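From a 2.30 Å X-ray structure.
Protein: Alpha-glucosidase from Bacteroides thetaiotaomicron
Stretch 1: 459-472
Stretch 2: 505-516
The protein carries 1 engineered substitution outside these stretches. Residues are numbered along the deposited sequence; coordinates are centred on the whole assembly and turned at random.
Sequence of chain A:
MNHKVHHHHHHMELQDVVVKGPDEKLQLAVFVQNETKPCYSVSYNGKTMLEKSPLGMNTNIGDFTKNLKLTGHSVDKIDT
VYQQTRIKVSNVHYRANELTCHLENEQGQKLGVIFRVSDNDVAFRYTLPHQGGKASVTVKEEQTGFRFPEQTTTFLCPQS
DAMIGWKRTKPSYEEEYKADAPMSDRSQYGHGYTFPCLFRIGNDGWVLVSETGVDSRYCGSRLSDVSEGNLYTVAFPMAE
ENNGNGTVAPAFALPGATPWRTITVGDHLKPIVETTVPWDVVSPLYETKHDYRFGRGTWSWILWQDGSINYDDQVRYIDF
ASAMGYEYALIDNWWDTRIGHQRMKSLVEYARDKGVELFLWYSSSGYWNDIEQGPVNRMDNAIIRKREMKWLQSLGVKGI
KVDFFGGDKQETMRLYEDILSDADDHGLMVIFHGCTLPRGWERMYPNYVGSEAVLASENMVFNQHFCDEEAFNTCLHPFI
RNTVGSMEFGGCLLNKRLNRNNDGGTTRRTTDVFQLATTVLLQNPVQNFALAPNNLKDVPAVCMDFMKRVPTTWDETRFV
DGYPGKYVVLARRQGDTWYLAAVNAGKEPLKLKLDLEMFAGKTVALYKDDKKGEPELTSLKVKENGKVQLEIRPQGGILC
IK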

# COMPACT_ATOMS: atom_id res chain seq x y z
N ASN A 459 -11.85 -11.68 3.61
CA ASN A 459 -11.69 -12.36 4.88
C ASN A 459 -12.94 -12.17 5.74
O ASN A 459 -13.33 -13.08 6.48
CB ASN A 459 -10.43 -11.86 5.59
CG ASN A 459 -9.16 -12.20 4.83
OD1 ASN A 459 -8.50 -11.32 4.27
ND2 ASN A 459 -8.82 -13.48 4.80
N MET A 460 -13.59 -11.02 5.62
CA MET A 460 -14.84 -10.79 6.34
C MET A 460 -15.91 -11.77 5.85
O MET A 460 -16.75 -12.21 6.63
CB MET A 460 -15.32 -9.35 6.18
CG MET A 460 -14.41 -8.31 6.83
SD MET A 460 -14.97 -6.64 6.46
CE MET A 460 -16.70 -6.78 6.93
N VAL A 461 -15.87 -12.11 4.57
CA VAL A 461 -16.79 -13.12 4.05
C VAL A 461 -16.41 -14.48 4.62
O VAL A 461 -17.27 -15.30 4.95
CB VAL A 461 -16.81 -13.18 2.51
CG1 VAL A 461 -17.89 -14.14 2.03
CG2 VAL A 461 -17.04 -11.80 1.93
N PHE A 462 -15.11 -14.72 4.76
CA PHE A 462 -14.64 -16.03 5.17
C PHE A 462 -14.86 -16.30 6.66
O PHE A 462 -15.20 -17.42 7.04
CB PHE A 462 -13.15 -16.20 4.86
CG PHE A 462 -12.81 -16.10 3.40
CD1 PHE A 462 -13.74 -16.43 2.43
CD2 PHE A 462 -11.55 -15.68 3.00
CE1 PHE A 462 -13.43 -16.34 1.09
CE2 PHE A 462 -11.23 -15.59 1.65
CZ PHE A 462 -12.18 -15.92 0.70
N ASN A 463 -14.69 -15.28 7.49
CA ASN A 463 -14.57 -15.49 8.92
C ASN A 463 -15.14 -14.33 9.73
O ASN A 463 -14.80 -13.17 9.49
CB ASN A 463 -13.09 -15.72 9.28
CG ASN A 463 -12.86 -16.10 10.75
OD1 ASN A 463 -13.67 -15.81 11.63
ND2 ASN A 463 -11.73 -16.75 11.01
N GLN A 464 -16.00 -14.66 10.68
CA GLN A 464 -16.66 -13.68 11.55
C GLN A 464 -15.66 -12.83 12.33
O GLN A 464 -15.94 -11.68 12.66
CB GLN A 464 -17.59 -14.40 12.54
CG GLN A 464 -18.40 -13.46 13.42
CD GLN A 464 -19.33 -12.59 12.61
OE1 GLN A 464 -19.96 -13.04 11.65
NE2 GLN A 464 -19.43 -11.32 12.99
N HIS A 465 -14.51 -13.43 12.63
CA HIS A 465 -13.44 -12.73 13.33
C HIS A 465 -13.10 -11.42 12.63
O HIS A 465 -13.04 -10.38 13.26
CB HIS A 465 -12.19 -13.62 13.43
CG HIS A 465 -10.97 -12.91 13.95
ND1 HIS A 465 -10.82 -12.55 15.27
CD2 HIS A 465 -9.85 -12.49 13.32
CE1 HIS A 465 -9.66 -11.94 15.43
NE2 HIS A 465 -9.05 -11.90 14.26
N PHE A 466 -12.94 -11.49 11.31
CA PHE A 466 -12.53 -10.31 10.55
C PHE A 466 -13.68 -9.30 10.38
O PHE A 466 -13.43 -8.13 10.09
CB PHE A 466 -11.96 -10.73 9.20
CG PHE A 466 -10.66 -11.47 9.31
CD1 PHE A 466 -9.52 -10.82 9.78
CD2 PHE A 466 -10.57 -12.81 8.96
CE1 PHE A 466 -8.32 -11.51 9.91
CE2 PHE A 466 -9.38 -13.49 9.08
CZ PHE A 466 -8.25 -12.84 9.55
N CYS A 467 -14.91 -9.75 10.55
CA CYS A 467 -16.04 -8.83 10.68
C CYS A 467 -15.95 -8.08 12.01
O CYS A 467 -16.24 -6.89 12.07
CB CYS A 467 -17.38 -9.56 10.60
SG CYS A 467 -17.90 -10.03 8.94
N ASP A 468 -15.57 -8.80 13.06
CA ASP A 468 -15.48 -8.21 14.40
C ASP A 468 -14.31 -7.24 14.47
O ASP A 468 -14.34 -6.29 15.26
CB ASP A 468 -15.34 -9.30 15.47
CG ASP A 468 -16.57 -10.21 15.57
OD1 ASP A 468 -17.65 -9.84 15.06
OD2 ASP A 468 -16.46 -11.29 16.19
N GLU A 469 -13.30 -7.47 13.64
CA GLU A 469 -12.08 -6.66 13.66
C GLU A 469 -12.06 -5.57 12.60
O GLU A 469 -11.10 -4.79 12.52
CB GLU A 469 -10.86 -7.57 13.45
CG GLU A 469 -10.62 -8.59 14.54
CD GLU A 469 -9.96 -7.98 15.76
OE1 GLU A 469 -8.79 -7.55 15.64
OE2 GLU A 469 -10.61 -7.92 16.83
N GLU A 470 -13.12 -5.50 11.80
CA GLU A 470 -13.15 -4.58 10.66
C GLU A 470 -12.77 -3.15 11.00
O GLU A 470 -11.92 -2.54 10.34
CB GLU A 470 -14.52 -4.59 9.99
CG GLU A 470 -14.59 -3.60 8.83
CD GLU A 470 -15.98 -3.44 8.26
OE1 GLU A 470 -16.96 -3.81 8.94
OE2 GLU A 470 -16.09 -2.91 7.14
N ALA A 471 -13.42 -2.61 12.03
CA ALA A 471 -13.21 -1.21 12.40
C ALA A 471 -11.76 -0.94 12.80
O ALA A 471 -11.17 0.04 12.38
CB ALA A 471 -14.17 -0.81 13.51
N PHE A 472 -11.19 -1.84 13.59
CA PHE A 472 -9.80 -1.76 14.03
C PHE A 472 -8.82 -1.63 12.84
O PHE A 472 -8.00 -0.69 12.78
CB PHE A 472 -9.50 -3.00 14.89
CG PHE A 472 -8.07 -3.16 15.30
CD1 PHE A 472 -7.49 -2.30 16.22
CD2 PHE A 472 -7.31 -4.21 14.81
CE1 PHE A 472 -6.18 -2.46 16.61
CE2 PHE A 472 -6.00 -4.38 15.19
CZ PHE A 472 -5.42 -3.50 16.09
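Stretch 2 505-516: GTTRRTTDVFQL

Stretch 2 lies along stretch 1 as a largely extended segment that turns into a helix, held mainly by polar side chains that reach across to main-chain groups or to one another. The two run in the same sense: the CA of Gln464 is 5.3 Å from the CA of Thr506, the CA of Cys467 is 5.7 Å from that of Arg508, and the gap widens to 7.2 Å between the CA atoms of Ala471 and Thr510.

Thr506, with phi/psi of -74/168 and a p rotamer, points toward stretch 1. Thr506 OG1 donates to Met460 O at 2.7 Å, a carbonyl near the end of a helix, while Thr506 CG2 packs 3.6 Å from Val461 O; a small side chain with both a hydroxyl and a methyl suits this buried site. Water 1 joins Val461 O (2.7 Å) to Thr506 N (3.1 Å).

Gln464 treats Thr507 as a strand neighbour would: OE1 accepts from Thr507 N at 2.9 Å and NE2 donates to Thr507 O at 3.1 Å, a pairing that exploits the amide's acceptor and donor. Cys467, buried and pointing toward stretch 2, lies with its CB 3.4 Å from Thr507 O, a small side chain in a close-packed place.

The exposed Arg509, bent at chi1 and chi2 (both m), forms a salt bridge from NE to Asp468 OD1 at 3.0 Å, near the guanidinium plane; opposite charges suit this exposed pair. Gln464 NE2 lies over one guanidinium face and donates to the same Asp468 OD1 at 3.1 Å.

Farther along, the extended t,t side chain of Glu470 brings its buried carboxylate to two side-chain donors: Thr510 OG1 to OE1 at 2.6 Å and Gln515 NE2 to OE2 at 2.7 Å. Water 2 donates to Glu470 OE1 (2.6 Å) and Cys467 O (2.7 Å) and accepts from Arg509 N (2.8 Å), linking the backbones. Thr511 caps the helix that follows, its OG1 accepting from Phe514 N at 3.2 Å. The buried Phe514 ring and small Ala471 side chain offer each other apolar surface, Phe514 CE2 lying 3.9 Å from Ala471 CB.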

# COMPACT_ATOMS: atom_id res chain seq x y z
N GLY A 505 -24.27 -16.65 6.34
CA GLY A 505 -22.85 -16.37 6.35
C GLY A 505 -22.50 -15.46 7.52
O GLY A 505 -23.19 -15.45 8.54
N THR A 506 -21.41 -14.71 7.37
CA THR A 506 -20.96 -13.83 8.44
C THR A 506 -21.85 -12.60 8.57
O THR A 506 -22.67 -12.31 7.69
CB THR A 506 -19.50 -13.40 8.24
OG1 THR A 506 -19.37 -12.74 6.99
CG2 THR A 506 -18.56 -14.61 8.26
N THR A 507 -21.67 -11.88 9.67
CA THR A 507 -22.51 -10.73 9.99
C THR A 507 -21.68 -9.46 10.11
O THR A 507 -20.78 -9.38 10.95
CB THR A 507 -23.28 -10.97 11.31
OG1 THR A 507 -24.08 -12.15 11.19
CG2 THR A 507 -24.19 -9.79 11.64
N ARG A 508 -21.97 -8.47 9.26
CA ARG A 508 -21.32 -7.17 9.36
C ARG A 508 -21.59 -6.54 10.73
O ARG A 508 -22.72 -6.56 11.20
CB ARG A 508 -21.80 -6.24 8.26
CG ARG A 508 -21.27 -4.81 8.41
CD ARG A 508 -21.56 -3.95 7.19
NE ARG A 508 -22.92 -4.09 6.67
CZ ARG A 508 -23.79 -3.09 6.58
NH1 ARG A 508 -23.45 -1.88 6.98
NH2 ARG A 508 -25.00 -3.30 6.08
N ARG A 509 -20.54 -5.99 11.34
CA ARG A 509 -20.64 -5.39 12.67
C ARG A 509 -20.67 -3.87 12.63
O ARG A 509 -20.94 -3.22 13.64
CB ARG A 509 -19.46 -5.84 13.53
CG ARG A 509 -19.40 -7.33 13.74
CD ARG A 509 -20.69 -7.83 14.37
NE ARG A 509 -20.52 -9.16 14.94
CZ ARG A 509 -21.51 -10.00 15.21
NH1 ARG A 509 -22.77 -9.65 14.96
NH2 ARG A 509 -21.24 -11.19 15.74
N THR A 510 -20.41 -3.31 11.45
CA THR A 510 -20.33 -1.87 11.28
C THR A 510 -21.56 -1.32 10.56
O THR A 510 -22.33 -2.08 9.97
CB THR A 510 -19.08 -1.48 10.48
OG1 THR A 510 -19.01 -2.28 9.29
CG2 THR A 510 -17.82 -1.72 11.30
N THR A 511 -21.74 -0.01 10.62
CA THR A 511 -22.92 0.63 10.03
C THR A 511 -22.76 0.96 8.55
O THR A 511 -21.66 0.93 8.00
CB THR A 511 -23.28 1.91 10.80
OG1 THR A 511 -22.23 2.87 10.63
CG2 THR A 511 -23.45 1.60 12.27
N ASP A 512 -23.88 1.28 7.90
CA ASP A 512 -23.86 1.65 6.50
C ASP A 512 -23.00 2.89 6.28
O ASP A 512 -22.21 2.94 5.33
CB ASP A 512 -25.28 1.90 5.98
CG ASP A 512 -26.14 0.66 6.01
OD1 ASP A 512 -25.63 -0.42 6.37
OD2 ASP A 512 -27.34 0.76 5.66
N VAL A 513 -23.14 3.87 7.16
CA VAL A 513 -22.39 5.11 7.01
C VAL A 513 -20.90 4.85 7.23
O VAL A 513 -20.06 5.46 6.58
CB VAL A 513 -22.91 6.21 7.96
CG1 VAL A 513 -22.05 7.45 7.85
CG2 VAL A 513 -24.34 6.56 7.61
N PHE A 514 -20.58 3.94 8.14
CA PHE A 514 -19.21 3.43 8.27
C PHE A 514 -18.68 2.97 6.92
O PHE A 514 -17.59 3.36 6.49
CB PHE A 514 -19.14 2.29 9.29
CG PHE A 514 -17.76 1.68 9.46
CD1 PHE A 514 -17.26 0.77 8.53
CD2 PHE A 514 -16.98 2.01 10.56
CE1 PHE A 514 -16.01 0.23 8.68
CE2 PHE A 514 -15.72 1.46 10.72
CZ PHE A 514 -15.23 0.57 9.78
N GLN A 515 -19.45 2.12 6.26
CA GLN A 515 -19.08 1.57 4.96
C GLN A 515 -18.88 2.64 3.90
O GLN A 515 -17.96 2.55 3.09
CB GLN A 515 -20.12 0.55 4.48
CG GLN A 515 -20.24 -0.66 5.38
CD GLN A 515 -18.95 -1.48 5.37
OE1 GLN A 515 -18.38 -1.74 4.31
NE2 GLN A 515 -18.50 -1.88 6.55
N LEU A 516 -19.80 3.61 3.86
CA LEU A 516 -19.71 4.72 2.92
C LEU A 516 -18.43 5.53 3.17
O LEU A 516 -17.69 5.87 2.24
CB LEU A 516 -20.96 5.60 3.02
CG LEU A 516 -22.32 4.92 2.77
CD1 LEU A 516 -23.47 5.92 2.80
CD2 LEU A 516 -22.36 4.12 1.47
O HOH W 1 -19.95 -15.31 4.75
O HOH W 2 -17.96 -5.67 10.42
O HOH W 3 -18.78 -12.26 16.76